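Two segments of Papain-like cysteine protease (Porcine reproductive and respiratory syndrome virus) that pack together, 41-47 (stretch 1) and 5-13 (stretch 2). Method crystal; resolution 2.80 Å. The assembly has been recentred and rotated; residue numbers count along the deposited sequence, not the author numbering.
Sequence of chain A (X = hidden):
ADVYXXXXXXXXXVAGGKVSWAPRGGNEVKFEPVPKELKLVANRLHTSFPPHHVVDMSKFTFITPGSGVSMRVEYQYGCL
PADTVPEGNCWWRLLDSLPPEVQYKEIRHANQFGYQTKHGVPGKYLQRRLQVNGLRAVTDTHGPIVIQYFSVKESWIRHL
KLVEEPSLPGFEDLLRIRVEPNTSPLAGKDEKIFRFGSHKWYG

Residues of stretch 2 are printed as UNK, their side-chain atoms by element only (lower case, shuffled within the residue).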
# COMPACT_ATOMS: atom_id res chain seq x y z
N VAL A 41 16.91 2.98 3.37
CA VAL A 41 15.75 2.83 2.54
C VAL A 41 14.37 3.24 3.09
O VAL A 41 13.63 3.83 2.39
CB VAL A 41 15.67 1.44 2.10
CG1 VAL A 41 14.84 1.41 0.91
CG2 VAL A 41 17.09 0.99 1.78
N ALA A 42 14.01 2.96 4.33
CA ALA A 42 12.76 3.52 4.85
C ALA A 42 12.83 4.98 4.81
O ALA A 42 12.27 5.60 3.93
CB ALA A 42 12.50 3.14 6.24
N ASN A 43 13.51 5.53 5.81
CA ASN A 43 13.84 6.94 5.80
C ASN A 43 13.95 7.63 4.45
O ASN A 43 13.37 8.74 4.27
CB ASN A 43 15.07 7.15 6.60
CG ASN A 43 14.77 7.05 8.06
OD1 ASN A 43 14.81 8.10 8.76
ND2 ASN A 43 14.36 5.81 8.53
N ARG A 44 14.67 6.98 3.53
CA ARG A 44 14.88 7.58 2.22
C ARG A 44 13.52 7.81 1.58
O ARG A 44 13.00 8.94 1.61
CB ARG A 44 15.81 6.77 1.30
CG ARG A 44 17.20 7.33 1.37
CD ARG A 44 18.33 6.49 0.80
NE ARG A 44 19.55 7.09 1.38
CZ ARG A 44 20.83 6.78 1.12
NH1 ARG A 44 21.20 5.79 0.24
NH2 ARG A 44 21.76 7.52 1.76
N LEU A 45 12.99 6.73 1.00
CA LEU A 45 11.55 6.52 0.73
C LEU A 45 10.54 7.36 1.41
O LEU A 45 9.84 8.07 0.79
CB LEU A 45 11.11 5.15 1.15
CG LEU A 45 10.23 4.56 0.05
CD1 LEU A 45 9.29 3.62 0.61
CD2 LEU A 45 9.47 5.64 -0.62
N HIS A 46 10.39 7.26 2.70
CA HIS A 46 9.24 7.96 3.26
C HIS A 46 9.47 9.40 3.24
O HIS A 46 8.55 10.13 3.06
CB HIS A 46 9.05 7.43 4.66
CG HIS A 46 8.17 8.23 5.55
ND1 HIS A 46 6.82 7.98 5.64
CD2 HIS A 46 8.45 9.18 6.46
CE1 HIS A 46 6.29 8.75 6.56
NE2 HIS A 46 7.26 9.51 7.08
N THR A 47 10.72 9.82 3.40
CA THR A 47 11.05 11.23 3.43
C THR A 47 10.93 11.85 2.06
O THR A 47 10.42 12.98 1.88
CB THR A 47 12.44 11.48 4.08
OG1 THR A 47 12.22 11.63 5.49
CG2 THR A 47 12.97 12.80 3.62
N UNK A 5 6.48 -2.19 9.49
CA UNK A 5 6.24 -0.93 10.14
C UNK A 5 7.55 -0.16 10.21
O UNK A 5 8.57 -0.72 10.62
c UNK A 5 5.39 0.06 12.33
o UNK A 5 6.33 0.88 12.44
o UNK A 5 4.20 0.22 12.83
c UNK A 5 5.78 -1.21 11.56
N UNK A 6 7.54 1.13 9.87
CA UNK A 6 8.77 1.87 9.68
C UNK A 6 8.72 3.17 10.38
O UNK A 6 9.57 4.05 10.17
c UNK A 6 8.10 3.62 6.24
c UNK A 6 9.01 2.22 8.23
c UNK A 6 7.88 3.18 7.76
c UNK A 6 9.11 1.00 7.35
N UNK A 7 7.71 3.29 11.21
CA UNK A 7 7.61 4.40 12.10
C UNK A 7 6.77 5.51 11.55
O UNK A 7 6.30 5.43 10.43
N UNK A 8 6.57 6.50 12.40
CA UNK A 8 5.91 7.77 12.12
C UNK A 8 4.74 7.56 11.16
O UNK A 8 4.56 8.31 10.19
c UNK A 8 10.84 7.27 8.95
c UNK A 8 9.20 8.18 10.64
c UNK A 8 7.66 8.42 10.43
n UNK A 8 11.57 8.38 9.11
n UNK A 8 11.20 6.32 8.07
c UNK A 8 6.92 8.85 11.66
n UNK A 8 9.71 7.15 9.68
N UNK A 9 3.95 6.52 11.43
CA UNK A 9 2.65 6.48 10.79
C UNK A 9 2.64 5.75 9.46
O UNK A 9 1.62 5.51 8.94
N UNK A 10 3.76 5.32 8.94
CA UNK A 10 3.78 4.54 7.72
C UNK A 10 4.18 3.06 7.81
O UNK A 10 4.67 2.54 8.90
c UNK A 10 4.78 5.16 6.83
N UNK A 11 4.12 2.43 6.63
CA UNK A 11 4.65 1.10 6.54
C UNK A 11 5.22 0.93 5.17
O UNK A 11 4.94 1.72 4.33
c UNK A 11 3.52 0.05 6.61
c UNK A 11 2.95 -0.01 7.96
c UNK A 11 2.42 0.31 5.58
N UNK A 12 5.94 -0.14 4.87
CA UNK A 12 6.59 -0.07 3.59
C UNK A 12 6.58 -1.37 2.96
O UNK A 12 6.77 -2.32 3.67
c UNK A 12 8.90 -0.15 2.65
c UNK A 12 8.05 0.28 3.80
c UNK A 12 11.41 -0.53 3.94
s UNK A 12 10.62 0.42 2.67
N UNK A 13 6.34 -1.44 1.65
CA UNK A 13 6.17 -2.73 1.05
C UNK A 13 7.39 -2.91 0.25
O UNK A 13 7.86 -1.94 -0.28
c UNK A 13 2.51 -2.71 -0.30
c UNK A 13 1.17 -2.35 0.07
c UNK A 13 3.36 -1.75 1.69
c UNK A 13 5.02 -2.77 0.07
c UNK A 13 2.03 -1.37 2.04
o UNK A 13 -0.30 -1.35 1.60
c UNK A 13 3.61 -2.41 0.52
c UNK A 13 0.96 -1.69 1.23

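Position 5 carries two side-chain carbons, the second bearing two oxygens, a short carboxylate. It stays out of reach of the helical segment 41-47. A carboxylate one carbon removed from CA is Asp-5. OD2 of Asp-5 accepts a hydrogen bond from the backbone N of position 7 (3.0 Å), and OD1 is hydrogen-bonded elsewhere in the structure.

Position 6 has four carbons, forked at the first, with one arm two carbons long. This beta-branched aliphatic chain points toward the helix, where its CB lies 4.1 Å from CB of Ala-42. The residue is Ile-6, with chi1 in p and chi2 in t; its CD1 reaches to 4.2 Å from CB of His-46.

Position 7 has no side-chain atoms and touches nothing on stretch 1. Its phi/psi of 95/175 would jam a CB against the carbonyl O of the preceding residue, so the backbone itself calls for Gly-7.

Position 8 has three carbons, then a nitrogen, then a carbon carrying two more nitrogens: a guanidinium on a flexible stem. The second side-chain carbon lies near the imidazole of His-46, and the guanidinium runs on to Ala-42 and Asn-43. This is Arg-8. Its CG sits 3.5 Å from NE2 of His-46, while CD2 of His-46 lies over one face of the guanidinium. NH1 of Arg-8 donates a weak hydrogen bond to OD1 of Asn-43 (3.3 Å, 140°). NH2 of Arg-8 is 3.2 Å from ND2 of Asn-43, but both are donors and no bond forms. A weak hydrogen bond from NE of Arg-8 to O of Ile-6 (3.1 Å) ties the side chain back to the backbone of its own stretch.

Position 9 again lacks side-chain atoms and has no contact with the helix. At phi/psi 91/-5 a CB would press on the carbonyl O before it, which identifies Gly-9.

Position 10 has a single side-chain carbon, pointing toward the helix and 3.7 Å from ND1 of His-46; that carbon is the CB of Ala-10. The N of Ala-10 bonds to the O of Gly-7 at 2.9 Å, closing a type I' turn.

Position 11 shows one carbon carrying two others. This small fork, Val-11, points away from the helix.

Position 12 is an unbranched run of two carbons, a sulfur and a terminal carbon, directed toward the helix, with its sulfur against Leu-45 and its terminal carbon near Ala-42. The thioether identifies Met-12, whose SD lies 4.0 Å from CD1 of Leu-45 and whose CE lies 4.5 Å from CB of Ala-42.

Position 13 has one carbon leading to a six-carbon ring with an oxygen, Tyr-13, which points away from the helix.

The contact buries 412 Å² in total. The alternation along the second strand sends Ala-10 and Met-12 toward the helix and Val-11 and Tyr-13 away. Ala-42, Leu-45 and His-46 meet the apolar groups, while Arg-8 extends from the turn along His-46 to Asn-43, adding a weak polar link.

Stretch 2, residues 5-13: DIGRGAVMY
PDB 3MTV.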